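Local coordinates for protein peptidyl tryptophan dihydroxylase (Pseudomonas putida, PDB 7CTQ) that catalyses the FAD-dependent dihydroxylation of a peptidyl tryptophan, a step essential for biogenesis of the tryptophylquinone cofactor of quinohemoprotein amine dehydrogenase, at residues 17-22 with 280-285; 53-58 with 99-104; 89-94 with 273-278. All coordinates share one frame; numbering follows the deposited sequence. Where two conformers were deposited one is given.

Interaction 1 (17-22 with 280-285)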
loop_
_atom_site.group_PDB
_atom_site.type_symbol
_atom_site.label_atom_id
_atom_site.label_comp_id
_atom_site.label_asym_id
_atom_site.label_seq_id
_atom_site.Cartn_x
_atom_site.Cartn_y
_atom_site.Cartn_z
ATOM N N GLY A 17 7.301 -1.504 7.376
ATOM C CA GLY A 17 8.280 -2.159 8.233
ATOM C C GLY A 17 7.875 -2.127 9.693
ATOM O O GLY A 17 7.962 -3.144 10.398
ATOM N N ALA A 18 7.397 -0.967 10.160
ATOM C CA ALA A 18 6.945 -0.845 11.546
ATOM C C ALA A 18 5.807 -1.814 11.837
ATOM O O ALA A 18 5.830 -2.535 12.845
ATOM C CB ALA A 18 6.511 0.591 11.826
ATOM N N ALA A 19 4.797 -1.837 10.959
ATOM C CA ALA A 19 3.670 -2.747 11.117
ATOM C C ALA A 19 4.135 -4.191 11.237
ATOM O O ALA A 19 3.736 -4.911 12.157
ATOM C CB ALA A 19 2.713 -2.584 9.931
ATOM N N THR A 20 5.004 -4.626 10.322
ATOM C CA THR A 20 5.461 -6.011 10.318
ATOM C C THR A 20 6.210 -6.351 11.603
ATOM O O THR A 20 5.970 -7.398 12.224
ATOM C CB THR A 20 6.347 -6.256 9.090
ATOM O OG1 THR A 20 5.597 -5.970 7.902
ATOM C CG2 THR A 20 6.848 -7.691 9.054
ATOM N N ALA A 21 7.121 -5.467 12.012
ATOM C CA ALA A 21 7.876 -5.644 13.252
ATOM C C ALA A 21 6.959 -5.887 14.447
ATOM O O ALA A 21 7.173 -6.820 15.235
ATOM C CB ALA A 21 8.751 -4.413 13.494
ATOM N N ILE A 22 5.929 -5.050 14.599
ATOM C CA ILE A 22 5.040 -5.183 15.742
ATOM C C ILE A 22 4.258 -6.483 15.654
ATOM O O ILE A 22 4.047 -7.165 16.666
ATOM C CB ILE A 22 4.116 -3.960 15.844
ATOM C CG1 ILE A 22 4.962 -2.705 16.061
ATOM C CG2 ILE A 22 3.097 -4.143 16.973
ATOM C CD1 ILE A 22 4.163 -1.453 16.211
ATOM N N SER A 280 -1.871 -2.733 4.259
ATOM C CA SER A 280 -2.543 -3.950 3.795
ATOM C C SER A 280 -1.544 -4.995 3.322
ATOM O O SER A 280 -1.759 -6.202 3.503
ATOM C CB SER A 280 -3.510 -3.617 2.658
ATOM O OG SER A 280 -4.512 -2.728 3.118
ATOM N N SER A 281 -0.455 -4.550 2.689
ATOM C CA SER A 281 0.520 -5.491 2.162
ATOM C C SER A 281 1.309 -6.152 3.282
ATOM O O SER A 281 1.812 -7.264 3.103
ATOM C CB SER A 281 1.459 -4.778 1.191
ATOM O OG SER A 281 2.350 -3.922 1.891
ATOM N N ALA A 282 1.407 -5.498 4.445
ATOM C CA ALA A 282 2.141 -6.042 5.580
ATOM C C ALA A 282 1.252 -6.783 6.565
ATOM O O ALA A 282 1.775 -7.453 7.464
ATOM C CB ALA A 282 2.885 -4.918 6.319
ATOM N N LEU A 283 -0.072 -6.702 6.395
ATOM C CA LEU A 283 -0.997 -7.213 7.401
ATOM C C LEU A 283 -0.763 -8.691 7.686
ATOM O O LEU A 283 -0.744 -9.109 8.847
ATOM C CB LEU A 283 -2.442 -6.980 6.947
ATOM C CG LEU A 283 -3.542 -7.462 7.903
ATOM C CD1 LEU A 283 -3.632 -6.563 9.140
ATOM C CD2 LEU A 283 -4.912 -7.597 7.208
ATOM N N GLN A 284 -0.585 -9.503 6.648
ATOM C CA GLN A 284 -0.369 -10.926 6.858
ATOM C C GLN A 284 1.075 -11.341 6.603
ATOM O O GLN A 284 1.372 -12.538 6.554
ATOM C CB GLN A 284 -1.366 -11.725 6.011
ATOM C CG GLN A 284 -2.787 -11.469 6.531
ATOM C CD GLN A 284 -3.902 -11.960 5.617
ATOM O OE1 GLN A 284 -3.661 -12.542 4.561
ATOM N NE2 GLN A 284 -5.144 -11.738 6.043
ATOM N N ALA A 285 1.986 -10.379 6.483
ATOM C CA ALA A 285 3.408 -10.713 6.441
ATOM C C ALA A 285 3.865 -11.470 7.686
ATOM O O ALA A 285 4.580 -12.479 7.540
ATOM C CB ALA A 285 4.232 -9.435 6.222
#
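A chi1 of -59° at T20 swings OG1 beside the residue's own backbone N, and from there the oxygen faces the methyls of A282 and A285. T20 OG1 sits 3.3 Å from A282 CB and 4.1 Å from A285 CB, so the hydroxyl meets carbon on this flank. Its polar need is met within its own helix, by a hydrogen bond to A16 O. One residue earlier, the A19 methyl does point across the interface, and A19 CB lies 4.3 Å from A282 CB. Small side chains on both sides allow a close backbone approach, with T20 CA and A282 CA 5.8 Å apart. Helix 15-27 carries G17, which fits the last glycine of a GxGxxG pattern, and it is probably the first helix of the Rossmann-type FAD-binding fold; the contact sets it against the C-terminal part of helix 274-282. There the chain bends through a type I turn from A282 to A285, closed by A285 N to A282 O at 3.1 Å, which brings both alanine methyls round to the same helix. A285 also packs on V260, while S281 OG is hydrogen-bonded to G261 N and S278 O.

Interaction 2 (53-58 with 99-104)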
loop_
_atom_site.group_PDB
_atom_site.type_symbol
_atom_site.label_atom_id
_atom_site.label_comp_id
_atom_site.label_asym_id
_atom_site.label_seq_id
_atom_site.Cartn_x
_atom_site.Cartn_y
_atom_site.Cartn_z
ATOM N N GLY A 53 -6.875 2.904 11.248
ATOM C CA GLY A 53 -6.131 1.796 10.676
ATOM C C GLY A 53 -4.680 1.785 11.117
ATOM O O GLY A 53 -4.086 0.718 11.276
ATOM N N LEU A 54 -4.092 2.967 11.328
ATOM C CA LEU A 54 -2.723 3.058 11.821
ATOM C C LEU A 54 -2.613 2.746 13.305
ATOM O O LEU A 54 -1.532 2.356 13.756
ATOM C CB LEU A 54 -2.144 4.449 11.544
ATOM C CG LEU A 54 -1.206 4.502 10.335
ATOM C CD1 LEU A 54 -1.042 5.918 9.831
ATOM C CD2 LEU A 54 0.146 3.896 10.669
ATOM N N ARG A 55 -3.689 2.910 14.077
ATOM C CA ARG A 55 -3.649 2.470 15.464
ATOM C C ARG A 55 -4.131 1.032 15.612
ATOM O O ARG A 55 -3.713 0.339 16.546
ATOM C CB ARG A 55 -4.461 3.423 16.361
ATOM C CG ARG A 55 -4.747 2.861 17.750
ATOM C CD ARG A 55 -3.756 3.363 18.819
ATOM N NE ARG A 55 -2.556 2.525 18.905
ATOM C CZ ARG A 55 -1.372 2.926 19.371
ATOM N NH1 ARG A 55 -1.209 4.155 19.852
ATOM N NH2 ARG A 55 -0.352 2.078 19.398
ATOM N N HIS A 56 -4.969 0.560 14.686
ATOM C CA HIS A 56 -5.239 -0.873 14.589
ATOM C C HIS A 56 -3.943 -1.672 14.536
ATOM O O HIS A 56 -3.827 -2.735 15.159
ATOM C CB HIS A 56 -6.097 -1.153 13.348
ATOM C CG HIS A 56 -6.254 -2.607 13.013
ATOM N ND1 HIS A 56 -6.219 -3.604 13.965
ATOM C CD2 HIS A 56 -6.464 -3.227 11.826
ATOM C CE1 HIS A 56 -6.389 -4.776 13.377
ATOM N NE2 HIS A 56 -6.541 -4.574 12.080
ATOM N N VAL A 57 -2.947 -1.161 13.812
ATOM C CA VAL A 57 -1.666 -1.850 13.707
ATOM C C VAL A 57 -0.749 -1.557 14.887
ATOM O O VAL A 57 0.252 -2.260 15.078
ATOM C CB VAL A 57 -0.961 -1.478 12.392
ATOM C CG1 VAL A 57 0.073 -2.511 12.063
ATOM C CG2 VAL A 57 -1.963 -1.392 11.269
ATOM N N GLY A 58 -1.051 -0.544 15.684
ATOM C CA GLY A 58 -0.215 -0.204 16.811
ATOM C C GLY A 58 0.773 0.916 16.577
ATOM O O GLY A 58 1.742 1.026 17.335
ATOM N N ARG A 99 9.463 5.383 15.456
ATOM C CA ARG A 99 10.487 4.678 16.220
ATOM C C ARG A 99 10.088 4.527 17.685
ATOM O O ARG A 99 10.474 3.544 18.328
ATOM C CB ARG A 99 11.823 5.411 16.103
ATOM C CG ARG A 99 11.952 6.282 14.862
ATOM C CD ARG A 99 11.861 5.462 13.591
ATOM N NE ARG A 99 13.184 5.151 13.061
ATOM C CZ ARG A 99 13.941 6.015 12.390
ATOM N NH1 ARG A 99 13.502 7.247 12.164
ATOM N NH2 ARG A 99 15.136 5.648 11.941
ATOM N N ASP A 100 9.324 5.483 18.229
ATOM C CA ASP A 100 8.863 5.381 19.614
ATOM C C ASP A 100 7.945 4.181 19.794
ATOM O O ASP A 100 8.084 3.413 20.754
ATOM C CB ASP A 100 8.134 6.662 20.037
ATOM C CG ASP A 100 8.971 7.912 19.846
ATOM O OD1 ASP A 100 10.181 7.775 19.549
ATOM O OD2 ASP A 100 8.419 9.031 19.973
ATOM N N ASP A 101 6.991 4.011 18.877
ATOM C CA ASP A 101 6.068 2.886 18.966
ATOM C C ASP A 101 6.795 1.557 18.842
ATOM O O ASP A 101 6.386 0.566 19.454
ATOM C CB ASP A 101 4.990 3.008 17.893
ATOM C CG ASP A 101 4.285 4.348 17.932
ATOM O OD1 ASP A 101 4.987 5.383 17.977
ATOM O OD2 ASP A 101 3.033 4.365 17.925
ATOM N N LEU A 102 7.877 1.519 18.065
ATOM C CA LEU A 102 8.652 0.289 17.954
ATOM C C LEU A 102 9.367 -0.027 19.266
ATOM O O LEU A 102 9.263 -1.147 19.789
ATOM C CB LEU A 102 9.636 0.404 16.789
ATOM C CG LEU A 102 8.974 0.422 15.402
ATOM C CD1 LEU A 102 9.910 0.992 14.336
ATOM C CD2 LEU A 102 8.489 -0.976 15.005
ATOM N N GLN A 103 10.082 0.955 19.825
ATOM C CA GLN A 103 10.760 0.730 21.099
ATOM C C GLN A 103 9.757 0.415 22.198
ATOM O O GLN A 103 10.018 -0.428 23.064
ATOM C CB GLN A 103 11.620 1.939 21.464
ATOM C CG GLN A 103 13.068 1.799 21.007
ATOM C CD GLN A 103 13.886 3.071 21.178
ATOM O OE1 GLN A 103 13.392 4.179 20.963
ATOM N NE2 GLN A 103 15.151 2.913 21.561
ATOM N N ARG A 104 8.582 1.046 22.155
ATOM C CA ARG A 104 7.530 0.698 23.104
ATOM C C ARG A 104 7.130 -0.769 22.972
ATOM O O ARG A 104 6.836 -1.434 23.972
ATOM C CB ARG A 104 6.323 1.611 22.893
ATOM C CG ARG A 104 5.335 1.625 24.050
ATOM C CD ARG A 104 4.839 3.038 24.353
ATOM N NE ARG A 104 4.458 3.762 23.145
ATOM C CZ ARG A 104 5.156 4.767 22.621
ATOM N NH1 ARG A 104 6.275 5.177 23.208
ATOM N NH2 ARG A 104 4.735 5.365 21.513
#
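The Schellman motif ending helix 48-56 presents its C-prime residue, G58, to the side of helix 91-104 at D101. The motif is identified by the bond from L59 N to L54 O and by a weak bond from G58 N to R55 O, together with a positive phi of 98° at G58. At that corner the G58 carbonyl oxygen comes up against the D101 side chain: G58 O is 3.6 Å from D101 OD2 and 3.8 Å from D101 CB. Two oxygens facing each other at this range do not bond. What satisfies D101 OD2 is the chain just beyond the motif, where A62 N donates a hydrogen bond and G61 N a weak one. A chi1 of -53° holds the carboxylate beside the D101 backbone N, in position to receive them.

Two arginines add positive charge. R55 reaches over from helix 48-56, its CG anti to the backbone N (chi1 166°), and R55 NH2 stops 4.3 Å from D101 OD2. The oxygen lies well out of the guanidinium plane, so the attraction is one of charge without a directed N-H. The other carboxylate oxygen, D101 OD1, forms a salt bridge with R104 NH2 at 3.5 Å, one helical turn further on. R104 also lays one face of its guanidinium over D100 O, which is 3.4 Å above the plane and offset toward the rim. Together these charges would probably favour an ionised D101.

Only 71 Å² is buried, both sides summed, and the contact is polar and partly open. V57 and L102 both pack on helix 15-27, which thus helps join the two segments. The arrangement is a Schellman helix end followed, a few residues on, by backbone amides that bond to an aspartate of a neighbouring helix.

Interaction 3 (89-94 with 273-278). With FAD (flavin-adenine dinucleotide), chain C.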
loop_
_atom_site.group_PDB
_atom_site.type_symbol
_atom_site.label_atom_id
_atom_site.label_comp_id
_atom_site.label_asym_id
_atom_site.label_seq_id
_atom_site.Cartn_x
_atom_site.Cartn_y
_atom_site.Cartn_z
ATOM N N LEU A 89 -0.641 14.638 6.977
ATOM C CA LEU A 89 0.332 13.871 7.739
ATOM C C LEU A 89 1.721 14.370 7.388
ATOM O O LEU A 89 2.117 14.334 6.220
ATOM C CB LEU A 89 0.217 12.375 7.452
ATOM C CG LEU A 89 1.237 11.587 8.268
ATOM C CD1 LEU A 89 0.776 11.449 9.714
ATOM C CD2 LEU A 89 1.499 10.239 7.643
ATOM N N ASP A 90 2.463 14.828 8.387
ATOM C CA ASP A 90 3.819 15.299 8.148
ATOM C C ASP A 90 4.755 14.114 8.356
ATOM O O ASP A 90 4.982 13.676 9.490
ATOM C CB ASP A 90 4.150 16.488 9.048
ATOM C CG ASP A 90 5.638 16.655 9.270
ATOM O OD1 ASP A 90 6.425 16.425 8.328
ATOM O OD2 ASP A 90 6.024 17.025 10.383
ATOM N N ARG A 91 5.280 13.587 7.245
ATOM C CA ARG A 91 6.110 12.391 7.279
ATOM C C ARG A 91 7.383 12.588 8.085
ATOM O O ARG A 91 7.939 11.606 8.589
ATOM C CB ARG A 91 6.452 11.958 5.853
ATOM C CG ARG A 91 5.237 11.503 5.056
ATOM C CD ARG A 91 4.529 10.368 5.772
ATOM N NE ARG A 91 5.431 9.252 6.035
ATOM C CZ ARG A 91 5.543 8.187 5.247
ATOM N NH1 ARG A 91 4.799 8.098 4.153
ATOM N NH2 ARG A 91 6.393 7.213 5.553
ATOM N N GLN A 92 7.857 13.829 8.216
ATOM C CA GLN A 92 8.976 14.106 9.112
ATOM C C GLN A 92 8.624 13.720 10.545
ATOM O O GLN A 92 9.302 12.890 11.165
ATOM C CB GLN A 92 9.368 15.583 9.031
ATOM C CG GLN A 92 9.443 16.152 7.621
ATOM C CD GLN A 92 9.488 17.674 7.611
ATOM O OE1 GLN A 92 8.562 18.333 7.132
ATOM N NE2 GLN A 92 10.567 18.237 8.147
ATOM N N ARG A 93 7.556 14.322 11.088
ATOM C CA ARG A 93 7.071 13.934 12.411
ATOM C C ARG A 93 6.747 12.449 12.459
ATOM O O ARG A 93 7.128 11.755 13.409
ATOM C CB ARG A 93 5.829 14.739 12.798
ATOM C CG ARG A 93 6.042 15.939 13.729
ATOM C CD ARG A 93 6.966 16.939 13.063
ATOM N NE ARG A 93 6.790 18.323 13.483
ATOM C CZ ARG A 93 7.794 19.146 13.764
ATOM N NH1 ARG A 93 9.050 18.725 13.680
ATOM N NH2 ARG A 93 7.539 20.393 14.127
ATOM N N PHE A 94 6.064 11.943 11.428
ATOM C CA PHE A 94 5.550 10.575 11.441
ATOM C C PHE A 94 6.670 9.549 11.592
ATOM O O PHE A 94 6.650 8.719 12.509
ATOM C CB PHE A 94 4.756 10.325 10.160
ATOM C CG PHE A 94 3.897 9.102 10.208
ATOM C CD1 PHE A 94 2.886 8.983 11.148
ATOM C CD2 PHE A 94 4.089 8.074 9.305
ATOM C CE1 PHE A 94 2.085 7.856 11.185
ATOM C CE2 PHE A 94 3.292 6.942 9.339
ATOM C CZ PHE A 94 2.290 6.834 10.278
ATOM N N ASN A 273 -4.520 7.314 -0.278
ATOM C CA ASN A 273 -4.683 6.167 0.605
ATOM C C ASN A 273 -3.463 5.259 0.598
ATOM O O ASN A 273 -3.572 4.095 0.995
ATOM C CB ASN A 273 -5.914 5.359 0.202
ATOM C CG ASN A 273 -7.123 5.697 1.034
ATOM O OD1 ASN A 273 -7.467 4.971 1.966
ATOM N ND2 ASN A 273 -7.780 6.809 0.705
ATOM N N GLY A 274 -2.300 5.763 0.176
ATOM C CA GLY A 274 -1.145 4.897 -0.006
ATOM C C GLY A 274 -0.686 4.230 1.276
ATOM O O GLY A 274 -0.330 3.045 1.281
ATOM N N ILE A 275 -0.690 4.975 2.386
ATOM C CA ILE A 275 -0.222 4.405 3.647
ATOM C C ILE A 275 -1.091 3.217 4.045
ATOM O O ILE A 275 -0.586 2.182 4.507
ATOM C CB ILE A 275 -0.182 5.485 4.745
ATOM C CG1 ILE A 275 1.004 6.434 4.507
ATOM C CG2 ILE A 275 -0.051 4.844 6.096
ATOM C CD1 ILE A 275 0.903 7.762 5.250
ATOM N N PHE A 276 -2.404 3.338 3.850
ATOM C CA PHE A 276 -3.306 2.229 4.145
ATOM C C PHE A 276 -3.007 1.033 3.252
ATOM O O PHE A 276 -3.001 -0.117 3.714
ATOM C CB PHE A 276 -4.756 2.681 3.965
ATOM C CG PHE A 276 -5.764 1.577 4.140
ATOM C CD1 PHE A 276 -6.349 1.347 5.375
ATOM C CD2 PHE A 276 -6.136 0.770 3.065
ATOM C CE1 PHE A 276 -7.284 0.326 5.540
ATOM C CE2 PHE A 276 -7.068 -0.245 3.223
ATOM C CZ PHE A 276 -7.641 -0.469 4.461
ATOM N N GLN A 277 -2.787 1.288 1.963
ATOM C CA GLN A 277 -2.496 0.219 1.017
ATOM C C GLN A 277 -1.174 -0.464 1.344
ATOM O O GLN A 277 -1.038 -1.684 1.172
ATOM C CB GLN A 277 -2.503 0.794 -0.389
ATOM C CG GLN A 277 -3.857 1.375 -0.733
ATOM C CD GLN A 277 -3.846 2.154 -2.013
ATOM O OE1 GLN A 277 -2.786 2.438 -2.557
ATOM N NE2 GLN A 277 -5.024 2.511 -2.505
ATOM N N SER A 278 -0.194 0.299 1.839
ATOM C CA SER A 278 1.065 -0.304 2.260
ATOM C C SER A 278 0.881 -1.135 3.520
ATOM O O SER A 278 1.501 -2.195 3.668
ATOM C CB SER A 278 2.116 0.785 2.472
ATOM O OG SER A 278 1.865 1.878 1.603
HETATM P PA FAD C . 8.315 4.175 3.362
HETATM O O1A FAD C . 7.239 4.897 4.075
HETATM O O2A FAD C . 8.882 4.951 2.182
HETATM O O5B FAD C . 9.386 3.714 4.401
HETATM C C5B FAD C . 10.720 3.350 3.996
HETATM C C4B FAD C . 11.629 3.708 5.141
HETATM O O4B FAD C . 12.943 3.157 4.893
HETATM C C3B FAD C . 11.827 5.206 5.392
HETATM O O3B FAD C . 11.877 5.468 6.793
HETATM C C2B FAD C . 13.154 5.502 4.682
HETATM O O2B FAD C . 13.883 6.577 5.272
HETATM C C1B FAD C . 13.902 4.191 4.925
HETATM N N9A FAD C . 14.979 3.866 3.999
HETATM C C8A FAD C . 15.045 4.065 2.649
HETATM N N7A FAD C . 16.154 3.649 2.089
HETATM C C5A FAD C . 16.886 3.169 3.160
HETATM C C6A FAD C . 18.173 2.603 3.258
HETATM N N6A FAD C . 18.984 2.416 2.217
HETATM N N1A FAD C . 18.611 2.218 4.485
HETATM C C2A FAD C . 17.806 2.400 5.536
HETATM N N3A FAD C . 16.576 2.926 5.558
HETATM C C4A FAD C . 16.170 3.290 4.338
HETATM N N1 FAD C . 0.223 7.865 0.881
HETATM C C2 FAD C . -0.826 8.406 1.572
HETATM O O2 FAD C . -1.420 7.775 2.448
HETATM N N3 FAD C . -1.233 9.695 1.299
HETATM C C4 FAD C . -0.674 10.543 0.365
HETATM O O4 FAD C . -1.117 11.681 0.219
HETATM C C4X FAD C . 0.436 9.963 -0.366
HETATM N N5 FAD C . 1.020 10.696 -1.277
HETATM C C5X FAD C . 2.080 10.143 -1.977
HETATM C C6 FAD C . 2.711 10.908 -2.958
HETATM C C7 FAD C . 3.769 10.392 -3.700
HETATM C C7M FAD C . 4.428 11.247 -4.749
HETATM C C8 FAD C . 4.207 9.080 -3.460
HETATM C C8M FAD C . 5.355 8.494 -4.238
HETATM C C9 FAD C . 3.584 8.316 -2.479
HETATM C C9A FAD C . 2.524 8.833 -1.744
HETATM N N10 FAD C . 1.878 8.083 -0.739
HETATM C C10 FAD C . 0.813 8.614 -0.039
HETATM C "C1'" FAD C . 2.271 6.695 -0.486
HETATM C "C2'" FAD C . 3.073 6.494 0.789
HETATM O "O2'" FAD C . 4.173 7.400 0.862
HETATM C "C3'" FAD C . 3.588 5.056 0.803
HETATM O "O3'" FAD C . 2.497 4.205 0.469
HETATM C "C4'" FAD C . 4.177 4.574 2.125
HETATM O "O4'" FAD C . 5.001 5.578 2.724
HETATM C "C5'" FAD C . 4.965 3.300 1.928
HETATM O "O5'" FAD C . 5.327 2.783 3.216
HETATM P P FAD C . 6.607 1.914 3.401
HETATM O O1P FAD C . 6.440 0.678 2.504
HETATM O O2P FAD C . 6.871 1.663 4.845
HETATM O O3P FAD C . 7.752 2.814 2.770
#
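R91 and I275 approach the FAD from two segments and touch each other beside it. R91 divides its two terminal nitrogens between two parts of the cofactor: NH1 donates to FAD O4' of the ribityl chain at 2.9 Å, nearly straight at 169°, while NH2 reaches FAD O1A of the pyrophosphate at 2.9 Å. The phosphate oxygen lies at the guanidinium edge, in its plane. On the flavin itself, the backbone N of I275 donates to FAD O2 at 2.9 Å and 172°. This amide belongs to the first turn of helix 274-282, so the helix N-terminus faces the N1-C2-O2 side of the isoalloxazine, where it would tend to stabilise negative charge on the reduced flavin.

The side chains meet just beyond. L89, with CG anti to the backbone N (chi1 -180°), sends CD2 obliquely against the tip of I275; L89 CD2 and I275 CD1 are 3.5 Å apart, tighter than usual for two carbons. I275 CD1 also lies 4.1 Å from R91 NH1. L89 CD2 packs in turn over one face of the F94 ring, 3.7 Å above its plane and toward the rim.

A second shell positions R91. Salt bridges join its NH1 to E44 and its NH2 to D95, so this buried guanidinium is shared among two carboxylates, a phosphate oxygen and the ribityl O4', which should fix its rotation. D90, the N-cap of helix 91-104, accepts from Q92 N at D90 OD1 (3.0 Å), met from above the carboxylate plane, and thus secures the turn that carries R91.

Around this core, strand 87-90 runs antiparallel to strand 43-46, whose V46 touches L89, and helix 15-27 offers P15 to R91, F94 and I275. Helix 48-56 adds V50 against I275.

Overall arrangement
Interaction 3 holds the FAD directly, and the other two lie progressively farther off: the side chain of A282 in interaction 1 is about 8 Å from the cofactor, that of D101 in interaction 2 about 13 Å. Helix 274-282 serves interactions 1 and 3, whose centres are 14 Å apart. Helix 91-104 serves interactions 2 and 3, whose centres are 13 Å apart. Interactions 1 and 2, with centres 11 Å apart, touch where A19 CB meets V57 CG1 at 3.4 Å and I22 CD1 meets G58 O at 3.6 Å. L54 connects interaction 2 to the pocket: its CD1 lies 3.5 Å from F94 CZ and 4.0 Å from I275 CG2.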